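Local coordinates for probable ss-1,3-N-acetylglucosaminyltransferase (Staphylococcus aureus, PDB 6H4F), which is a probable glycosyltransferase of family 2, with a GT-A catalytic domain joined to a TarS-type linker domain, at residues S167-L172 against A271-T276. Residues are numbered along the deposited sequence; the frame is centred on the assembly and turned at random.
Sequences SIFYAL and AGKYTT. With FQ8 ([(2~{R},3~{S},4~{S})-2,3,4,5-tetrakis(oxidanyl)pentyl] [(2~{R},3~{R},4~{S})-2,3,4-tris(oxidanyl)-5-[oxidanyl-[(2~{R},3~{S},4~{S})-2,3,4-tris(oxidanyl)-5-phosphonooxy-pentoxy]phosphoryl]oxy-pentyl] hydrogen phosphate), chain M.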
loop_
_atom_site.group_PDB
_atom_site.type_symbol
_atom_site.label_atom_id
_atom_site.label_comp_id
_atom_site.label_asym_id
_atom_site.label_seq_id
_atom_site.Cartn_x
_atom_site.Cartn_y
_atom_site.Cartn_z
ATOM N N SER A 167 -4.261 19.484 -24.886
ATOM C CA SER A 167 -4.428 19.599 -23.430
ATOM C C SER A 167 -5.627 20.471 -23.043
ATOM O O SER A 167 -5.580 21.124 -21.996
ATOM C CB SER A 167 -3.176 20.143 -22.771
ATOM O OG SER A 167 -2.055 19.365 -23.122
ATOM N N ILE A 168 -6.715 20.420 -23.814
ATOM C CA ILE A 168 -7.815 21.345 -23.587
ATOM C C ILE A 168 -8.572 20.991 -22.302
ATOM O O ILE A 168 -9.083 21.894 -21.643
ATOM C CB ILE A 168 -8.736 21.447 -24.814
ATOM C CG1 ILE A 168 -7.942 21.882 -26.051
ATOM C CG2 ILE A 168 -9.896 22.402 -24.533
ATOM C CD1 ILE A 168 -8.785 22.076 -27.285
ATOM N N PHE A 169 -8.607 19.707 -21.915
ATOM C CA PHE A 169 -9.284 19.302 -20.672
ATOM C C PHE A 169 -8.502 19.787 -19.440
ATOM O O PHE A 169 -9.011 19.715 -18.328
ATOM C CB PHE A 169 -9.540 17.790 -20.644
ATOM C CG PHE A 169 -10.795 17.326 -21.346
ATOM C CD1 PHE A 169 -11.573 18.195 -22.084
ATOM C CD2 PHE A 169 -11.160 15.987 -21.332
ATOM C CE1 PHE A 169 -12.731 17.761 -22.715
ATOM C CE2 PHE A 169 -12.315 15.553 -21.955
ATOM C CZ PHE A 169 -13.110 16.442 -22.630
ATOM N N TYR A 170 -7.297 20.335 -19.638
ATOM C CA TYR A 170 -6.559 20.959 -18.564
ATOM C C TYR A 170 -6.726 22.496 -18.570
ATOM O O TYR A 170 -6.069 23.197 -17.788
ATOM C CB TYR A 170 -5.090 20.572 -18.637
ATOM C CG TYR A 170 -4.840 19.113 -18.336
ATOM C CD1 TYR A 170 -4.877 18.660 -17.047
ATOM C CD2 TYR A 170 -4.544 18.195 -19.334
ATOM C CE1 TYR A 170 -4.635 17.333 -16.728
ATOM C CE2 TYR A 170 -4.310 16.862 -19.050
ATOM C CZ TYR A 170 -4.351 16.426 -17.737
ATOM O OH TYR A 170 -4.107 15.116 -17.414
ATOM N N ALA A 171 -7.624 23.032 -19.402
ATOM C CA ALA A 171 -7.858 24.492 -19.449
ATOM C C ALA A 171 -9.350 24.748 -19.682
ATOM O O ALA A 171 -9.751 25.194 -20.775
ATOM C CB ALA A 171 -7.027 25.111 -20.538
ATOM N N LEU A 172 -10.166 24.413 -18.678
ATOM C CA LEU A 172 -11.613 24.373 -18.826
ATOM C C LEU A 172 -12.312 25.601 -18.212
ATOM O O LEU A 172 -13.539 25.601 -18.124
ATOM C CB LEU A 172 -12.113 23.085 -18.168
ATOM C CG LEU A 172 -11.828 21.801 -18.930
ATOM C CD1 LEU A 172 -12.337 20.604 -18.160
ATOM C CD2 LEU A 172 -12.441 21.809 -20.318
ATOM N N ALA A 271 -13.445 10.525 -21.901
ATOM C CA ALA A 271 -13.812 10.292 -20.491
ATOM C C ALA A 271 -12.559 9.960 -19.685
ATOM O O ALA A 271 -12.363 10.465 -18.591
ATOM C CB ALA A 271 -14.845 9.183 -20.392
ATOM N N GLY A 272 -11.698 9.104 -20.246
ATOM C CA GLY A 272 -10.456 8.708 -19.589
ATOM C C GLY A 272 -9.543 9.897 -19.335
ATOM O O GLY A 272 -8.864 9.978 -18.285
ATOM N N LYS A 273 -9.494 10.818 -20.303
ATOM C CA LYS A 273 -8.677 11.999 -20.144
ATOM C C LYS A 273 -9.287 12.880 -19.039
ATOM O O LYS A 273 -8.550 13.417 -18.227
ATOM C CB LYS A 273 -8.530 12.761 -21.463
ATOM C CG LYS A 273 -7.661 14.014 -21.385
ATOM C CD LYS A 273 -6.235 13.818 -20.882
ATOM C CE LYS A 273 -5.403 13.011 -21.855
ATOM N NZ LYS A 273 -4.121 12.572 -21.241
ATOM N N TYR A 274 -10.622 13.018 -18.996
ATOM C CA TYR A 274 -11.222 13.833 -17.941
ATOM C C TYR A 274 -10.897 13.202 -16.578
ATOM O O TYR A 274 -10.554 13.916 -15.645
ATOM C CB TYR A 274 -12.731 14.095 -18.097
ATOM C CG TYR A 274 -13.169 15.092 -17.056
ATOM C CD1 TYR A 274 -12.909 16.444 -17.209
ATOM C CD2 TYR A 274 -13.666 14.668 -15.838
ATOM C CE1 TYR A 274 -13.200 17.357 -16.210
ATOM C CE2 TYR A 274 -13.942 15.569 -14.817
ATOM C CZ TYR A 274 -13.700 16.915 -14.999
ATOM O OH TYR A 274 -13.962 17.792 -13.986
ATOM N N THR A 275 -10.982 11.870 -16.479
ATOM C CA THR A 275 -10.693 11.172 -15.241
ATOM C C THR A 275 -9.269 11.506 -14.782
ATOM O O THR A 275 -9.037 11.784 -13.601
ATOM C CB THR A 275 -10.893 9.654 -15.383
ATOM O OG1 THR A 275 -12.256 9.407 -15.729
ATOM C CG2 THR A 275 -10.544 8.915 -14.114
ATOM N N THR A 276 -8.319 11.489 -15.716
ATOM C CA THR A 276 -6.941 11.809 -15.408
ATOM C C THR A 276 -6.853 13.232 -14.836
ATOM O O THR A 276 -6.207 13.440 -13.799
ATOM C CB THR A 276 -6.034 11.660 -16.636
ATOM O OG1 THR A 276 -6.163 10.332 -17.152
ATOM C CG2 THR A 276 -4.580 11.946 -16.314
HETATM O OAN FQ8 M . -0.424 12.914 -20.051
HETATM P PBL FQ8 M . -1.260 13.507 -18.815
HETATM O OAO FQ8 M . -1.316 12.311 -17.751
HETATM O OAA FQ8 M . -2.609 13.938 -19.229
HETATM O OAX FQ8 M . -0.354 14.652 -18.163
HETATM C CAS FQ8 M . -0.906 15.885 -17.703
HETATM C CBE FQ8 M . 0.223 16.911 -17.574
HETATM O OAG FQ8 M . 1.256 16.394 -16.735
HETATM C CBJ FQ8 M . -0.309 18.228 -16.999
HETATM O OAL FQ8 M . -1.327 17.998 -16.024
HETATM C CBF FQ8 M . -0.892 19.039 -18.146
HETATM O OAH FQ8 M . 0.177 19.419 -19.009
HETATM C CAU FQ8 M . -1.612 20.279 -17.601
HETATM O OAZ FQ8 M . -0.767 20.985 -16.693
HETATM P PBN FQ8 M . -0.796 22.597 -16.647
HETATM O OAQ FQ8 M . -0.798 23.060 -18.181
HETATM O OAC FQ8 M . 0.364 23.143 -15.914
HETATM O OBB FQ8 M . -2.212 23.033 -16.041
HETATM C CAW FQ8 M . -2.582 22.623 -14.723
HETATM C CBH FQ8 M . -4.090 22.784 -14.503
HETATM O OAJ FQ8 M . -4.791 22.575 -15.729
HETATM C CBK FQ8 M . -4.388 24.187 -13.965
HETATM O OAM FQ8 M . -3.407 24.537 -12.990
HETATM C CBG FQ8 M . -5.774 24.216 -13.315
HETATM O OAI FQ8 M . -5.843 23.226 -12.293
HETATM C CAV FQ8 M . -6.841 23.930 -14.369
HETATM O OBA FQ8 M . -8.010 24.701 -14.096
HETATM P PBM FQ8 M . -8.946 25.172 -15.314
HETATM O OAP FQ8 M . -9.230 23.835 -16.161
HETATM O OAB FQ8 M . -8.287 26.219 -16.127
HETATM O OAY FQ8 M . -10.353 25.627 -14.695
HETATM C CAT FQ8 M . -10.822 25.092 -13.457
HETATM C CBD FQ8 M . -11.287 26.232 -12.543
HETATM O OAF FQ8 M . -11.891 27.271 -13.320
HETATM C CBI FQ8 M . -12.304 25.699 -11.526
HETATM O OAK FQ8 M . -13.159 24.739 -12.149
HETATM C CBC FQ8 M . -11.583 25.050 -10.340
HETATM O OAE FQ8 M . -10.293 24.581 -10.742
HETATM C CAR FQ8 M . -11.427 26.080 -9.220
HETATM O OAD FQ8 M . -11.462 25.419 -7.954
#
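Phe169 turns a ring edge to helix 264-281: its CD2 lies 3.8 Å from Tyr274 N, near the ring plane, and 4.1 Å from Tyr274 CB, while Lys273 CG approaches obliquely. Ile204 and Ile255, from two further helices, also pack on this ring. Tyr170 instead reaches along the bound FQ8. FQ8 OAL stands 3.4 Å above one face of the Tyr170 ring, offset toward the rim. Tyr170 OH passes Thr276 CG2 and donates to the terminal phosphate oxygen FQ8 OAA at 2.6 Å. The same OAA accepts from Lys273 NZ at 2.9 Å; CG anti to the backbone N (chi1 -179°), then bends at chi2 and chi3, carry the lysine past Tyr170 CE2 to that oxygen. Leu172 CD1 lies in the plane of the Tyr274 ring, at its edge, 3.9 Å from Tyr274 CE1, while Leu172 N gives FQ8 OAP a nearly straight bond (2.7 Å, 174°). The two segments thus meet through apolar packing and a shared phosphate oxygen; one residue beyond, Arg277 hydrogen-bonds Phe169 O. The lysine's charge, with Arg277 and Arg280 also hydrogen-bonded to FQ8, probably helps stabilise the anionic ligand at this junction.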